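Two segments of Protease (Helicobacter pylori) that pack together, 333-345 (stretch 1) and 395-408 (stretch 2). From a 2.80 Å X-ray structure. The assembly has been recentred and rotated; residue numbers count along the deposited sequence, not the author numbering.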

# COMPACT_ATOMS: atom_id res chain seq x y z
N LEU B 333 0.15 -7.88 -31.09
CA LEU B 333 -0.15 -9.31 -31.06
C LEU B 333 -1.51 -9.55 -30.41
O LEU B 333 -2.32 -10.32 -30.91
CB LEU B 333 0.94 -10.08 -30.31
CG LEU B 333 2.28 -10.22 -31.02
CD1 LEU B 333 3.23 -11.07 -30.19
CD2 LEU B 333 2.09 -10.82 -32.40
N LEU B 334 -1.75 -8.88 -29.28
CA LEU B 334 -3.00 -9.02 -28.55
C LEU B 334 -4.19 -8.53 -29.37
O LEU B 334 -5.28 -9.10 -29.29
CB LEU B 334 -2.93 -8.26 -27.22
CG LEU B 334 -1.87 -8.73 -26.23
CD1 LEU B 334 -2.05 -8.05 -24.88
CD2 LEU B 334 -1.91 -10.25 -26.09
N GLU B 335 -3.98 -7.48 -30.15
CA GLU B 335 -5.02 -6.99 -31.05
C GLU B 335 -5.26 -8.02 -32.14
O GLU B 335 -6.41 -8.32 -32.48
CB GLU B 335 -4.63 -5.64 -31.66
CG GLU B 335 -4.60 -4.49 -30.65
CD GLU B 335 -4.01 -3.22 -31.23
OE1 GLU B 335 -4.00 -2.19 -30.52
OE2 GLU B 335 -3.56 -3.25 -32.39
N LYS B 336 -4.17 -8.57 -32.67
CA LYS B 336 -4.25 -9.65 -33.65
C LYS B 336 -4.95 -10.87 -33.05
O LYS B 336 -5.75 -11.53 -33.71
CB LYS B 336 -2.84 -10.03 -34.14
CG LYS B 336 -2.80 -11.28 -34.99
CD LYS B 336 -1.38 -11.80 -35.16
CE LYS B 336 -1.37 -13.15 -35.88
NZ LYS B 336 -0.03 -13.79 -35.86
N LEU B 337 -4.64 -11.15 -31.79
CA LEU B 337 -5.29 -12.23 -31.05
C LEU B 337 -6.78 -11.95 -30.88
O LEU B 337 -7.62 -12.80 -31.18
CB LEU B 337 -4.64 -12.43 -29.69
CG LEU B 337 -5.41 -13.27 -28.67
CD1 LEU B 337 -5.59 -14.69 -29.17
CD2 LEU B 337 -4.72 -13.26 -27.32
N LYS B 338 -7.11 -10.75 -30.40
CA LYS B 338 -8.50 -10.38 -30.14
C LYS B 338 -9.33 -10.36 -31.42
O LYS B 338 -10.56 -10.44 -31.36
CB LYS B 338 -8.56 -9.02 -29.44
CG LYS B 338 -8.18 -9.08 -27.97
CD LYS B 338 -8.45 -7.77 -27.25
CE LYS B 338 -7.47 -6.69 -27.66
NZ LYS B 338 -7.67 -5.44 -26.87
N LYS B 339 -8.67 -10.25 -32.57
CA LYS B 339 -9.36 -10.34 -33.85
C LYS B 339 -9.78 -11.78 -34.13
O LYS B 339 -10.59 -12.05 -35.02
CB LYS B 339 -8.48 -9.81 -34.99
CG LYS B 339 -8.39 -8.29 -35.06
CD LYS B 339 -7.47 -7.84 -36.18
CE LYS B 339 -7.39 -6.33 -36.28
NZ LYS B 339 -8.67 -5.72 -36.75
N GLY B 340 -9.22 -12.71 -33.36
CA GLY B 340 -9.58 -14.12 -33.47
C GLY B 340 -8.68 -14.90 -34.40
O GLY B 340 -9.06 -15.95 -34.91
N GLU B 341 -7.47 -14.40 -34.61
CA GLU B 341 -6.53 -15.04 -35.52
C GLU B 341 -5.72 -16.13 -34.83
O GLU B 341 -4.52 -15.97 -34.58
CB GLU B 341 -5.59 -14.00 -36.15
CG GLU B 341 -6.29 -13.03 -37.09
CD GLU B 341 -5.32 -12.15 -37.85
OE1 GLU B 341 -5.79 -11.24 -38.56
OE2 GLU B 341 -4.10 -12.38 -37.75
N ILE B 342 -6.38 -17.24 -34.53
CA ILE B 342 -5.71 -18.44 -34.04
C ILE B 342 -6.02 -19.61 -34.96
O ILE B 342 -7.19 -19.98 -35.12
CB ILE B 342 -6.12 -18.81 -32.62
CG1 ILE B 342 -6.15 -17.57 -31.72
CG2 ILE B 342 -5.19 -19.87 -32.06
CD1 ILE B 342 -6.70 -17.86 -30.34
N THR B 343 -4.99 -20.21 -35.55
CA THR B 343 -5.19 -21.33 -36.46
C THR B 343 -5.62 -22.57 -35.71
O THR B 343 -5.31 -22.73 -34.52
CB THR B 343 -3.91 -21.66 -37.24
OG1 THR B 343 -3.00 -22.37 -36.40
CG2 THR B 343 -3.25 -20.39 -37.76
N GLN B 344 -6.35 -23.45 -36.39
CA GLN B 344 -6.73 -24.73 -35.82
C GLN B 344 -5.48 -25.55 -35.50
O GLN B 344 -5.45 -26.29 -34.52
CB GLN B 344 -7.65 -25.50 -36.76
CG GLN B 344 -9.10 -25.05 -36.70
CD GLN B 344 -9.73 -25.30 -35.35
OE1 GLN B 344 -9.49 -26.33 -34.72
NE2 GLN B 344 -10.53 -24.35 -34.88
N ALA B 345 -4.45 -25.39 -36.32
CA ALA B 345 -3.17 -26.04 -36.09
C ALA B 345 -2.52 -25.57 -34.80
O ALA B 345 -1.96 -26.37 -34.05
CB ALA B 345 -2.23 -25.80 -37.28
N LYS B 395 -12.27 -24.50 -27.40
CA LYS B 395 -12.29 -24.09 -28.79
C LYS B 395 -11.51 -22.79 -28.91
O LYS B 395 -11.27 -22.12 -27.91
CB LYS B 395 -13.73 -23.91 -29.29
CG LYS B 395 -14.54 -25.20 -29.35
CD LYS B 395 -15.41 -25.39 -28.11
CE LYS B 395 -16.43 -24.27 -27.99
NZ LYS B 395 -17.27 -24.42 -26.76
N VAL B 396 -11.11 -22.45 -30.13
CA VAL B 396 -10.42 -21.19 -30.39
C VAL B 396 -11.25 -20.02 -29.87
O VAL B 396 -10.72 -19.07 -29.29
CB VAL B 396 -10.13 -20.99 -31.89
CG1 VAL B 396 -9.63 -19.58 -32.16
CG2 VAL B 396 -9.14 -22.02 -32.39
N SER B 397 -12.56 -20.11 -30.08
CA SER B 397 -13.49 -19.08 -29.63
C SER B 397 -13.37 -18.83 -28.13
O SER B 397 -13.50 -17.70 -27.68
CB SER B 397 -14.93 -19.48 -29.99
OG SER B 397 -15.26 -20.74 -29.43
N ASP B 398 -13.13 -19.89 -27.37
CA ASP B 398 -12.95 -19.76 -25.92
C ASP B 398 -11.72 -18.92 -25.61
O ASP B 398 -11.74 -18.06 -24.74
CB ASP B 398 -12.83 -21.14 -25.26
CG ASP B 398 -14.13 -21.92 -25.28
OD1 ASP B 398 -15.21 -21.28 -25.23
OD2 ASP B 398 -14.08 -23.16 -25.36
N LEU B 399 -10.64 -19.17 -26.35
CA LEU B 399 -9.41 -18.42 -26.18
C LEU B 399 -9.59 -16.95 -26.56
O LEU B 399 -9.02 -16.07 -25.93
CB LEU B 399 -8.29 -19.04 -27.02
CG LEU B 399 -7.54 -20.26 -26.45
CD1 LEU B 399 -8.46 -21.46 -26.28
CD2 LEU B 399 -6.36 -20.60 -27.34
N VAL B 400 -10.40 -16.70 -27.59
CA VAL B 400 -10.61 -15.35 -28.08
C VAL B 400 -11.59 -14.57 -27.20
O VAL B 400 -11.43 -13.37 -26.99
CB VAL B 400 -11.11 -15.35 -29.54
CG1 VAL B 400 -11.32 -13.94 -30.05
CG2 VAL B 400 -10.13 -16.09 -30.43
N ARG B 401 -12.60 -15.27 -26.68
CA ARG B 401 -13.54 -14.66 -25.73
C ARG B 401 -12.80 -14.18 -24.49
O ARG B 401 -12.96 -13.04 -24.06
CB ARG B 401 -14.63 -15.65 -25.33
CG ARG B 401 -15.57 -15.11 -24.25
CD ARG B 401 -16.41 -16.22 -23.61
NE ARG B 401 -15.62 -17.09 -22.74
CZ ARG B 401 -15.28 -18.34 -23.04
NH1 ARG B 401 -15.67 -18.88 -24.19
NH2 ARG B 401 -14.56 -19.05 -22.18
N VAL B 402 -12.01 -15.07 -23.91
CA VAL B 402 -11.25 -14.77 -22.70
C VAL B 402 -10.25 -13.65 -22.97
O VAL B 402 -10.04 -12.78 -22.12
CB VAL B 402 -10.50 -16.02 -22.20
CG1 VAL B 402 -9.58 -15.67 -21.04
CG2 VAL B 402 -11.50 -17.08 -21.76
N ALA B 403 -9.66 -13.66 -24.16
CA ALA B 403 -8.73 -12.61 -24.57
C ALA B 403 -9.39 -11.24 -24.54
O ALA B 403 -8.94 -10.34 -23.83
CB ALA B 403 -8.18 -12.91 -25.96
N ASN B 404 -10.47 -11.08 -25.30
CA ASN B 404 -11.19 -9.81 -25.35
C ASN B 404 -11.80 -9.40 -24.01
O ASN B 404 -12.06 -8.22 -23.77
CB ASN B 404 -12.28 -9.86 -26.41
CG ASN B 404 -11.74 -9.76 -27.82
OD1 ASN B 404 -11.74 -8.69 -28.43
ND2 ASN B 404 -11.26 -10.88 -28.34
N GLU B 405 -12.02 -10.39 -23.15
CA GLU B 405 -12.66 -10.14 -21.87
C GLU B 405 -11.73 -9.42 -20.90
O GLU B 405 -12.14 -8.49 -20.21
CB GLU B 405 -13.13 -11.45 -21.24
CG GLU B 405 -13.83 -11.29 -19.91
CD GLU B 405 -15.23 -10.73 -20.04
OE1 GLU B 405 -15.77 -10.73 -21.17
OE2 GLU B 405 -15.80 -10.31 -19.01
N TYR B 406 -10.47 -9.85 -20.85
CA TYR B 406 -9.55 -9.38 -19.82
C TYR B 406 -8.40 -8.54 -20.37
O TYR B 406 -7.81 -7.76 -19.63
CB TYR B 406 -9.00 -10.57 -19.04
CG TYR B 406 -10.07 -11.51 -18.52
CD1 TYR B 406 -10.96 -11.09 -17.54
CD2 TYR B 406 -10.18 -12.81 -19.00
CE1 TYR B 406 -11.93 -11.94 -17.05
CE2 TYR B 406 -11.16 -13.66 -18.52
CZ TYR B 406 -12.03 -13.22 -17.55
OH TYR B 406 -13.00 -14.06 -17.06
N PHE B 407 -8.09 -8.71 -21.65
CA PHE B 407 -6.97 -7.97 -22.23
C PHE B 407 -7.42 -6.61 -22.75
O PHE B 407 -7.21 -6.27 -23.92
CB PHE B 407 -6.30 -8.78 -23.34
CG PHE B 407 -5.70 -10.07 -22.87
CD1 PHE B 407 -5.34 -10.24 -21.54
CD2 PHE B 407 -5.49 -11.12 -23.75
CE1 PHE B 407 -4.79 -11.44 -21.10
CE2 PHE B 407 -4.94 -12.31 -23.32
CZ PHE B 407 -4.59 -12.47 -21.99
N LYS B 408 -8.06 -5.84 -21.87
CA LYS B 408 -8.44 -4.47 -22.16
C LYS B 408 -7.50 -3.51 -21.44
O LYS B 408 -7.02 -3.81 -20.35
CB LYS B 408 -9.89 -4.20 -21.73
CG LYS B 408 -10.91 -5.07 -22.44
CD LYS B 408 -12.32 -4.52 -22.27
CE LYS B 408 -13.17 -5.40 -21.36
NZ LYS B 408 -12.65 -5.45 -19.97

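The most unusual feature of this contact is that its two hydrogen bonds both run from a side chain to a main-chain carbonyl, one in each direction across the contact, near the C-terminal ends of the two helices. Asn-404 ND2 donates to Lys-338 O (3.1 Å) and also to Val-400 O (2.8 Å), one turn back in its own helix, so a single amide ties the two segments together. In return, the Lys-338 ammonium donates to a partially negative carbonyl oxygen, NZ reaching Phe-407 O at 3.1 Å, just beyond the end of helix 396-406.

The general principle is that a helix terminus can serve as a docking site. The axes of helices 333-338 and 396-406 approach to 9.5 Å, with 128° between their N-to-C directions. The CA atoms of Leu-334 and Phe-407 are 7.5 Å apart, but those of Lys-338 and Asn-404 only 5.5 Å and those of Gly-340 and Val-400 5.6 Å. Gly-340, with positive phi, closes a Schellman motif and brings its CA within 3.7 Å of Val-400 CG2; at these backbone angles a CB would be jammed against the preceding carbonyl.

Apolar van der Waals contacts flank this junction, keeping hydrocarbon out of water. Buried Leu-337 CD2 lies 3.7 Å from Ala-403 CB, methyl to methyl, and meets the edge of the Phe-407 ring, 4.1 Å from CE2. Beyond the glycine, buried Ile-342 points toward the second helix: its CB packs 3.6 Å from Val-396 CG1, while its CD1 lies 3.9 Å from both Leu-399 CB and Val-400 CG2.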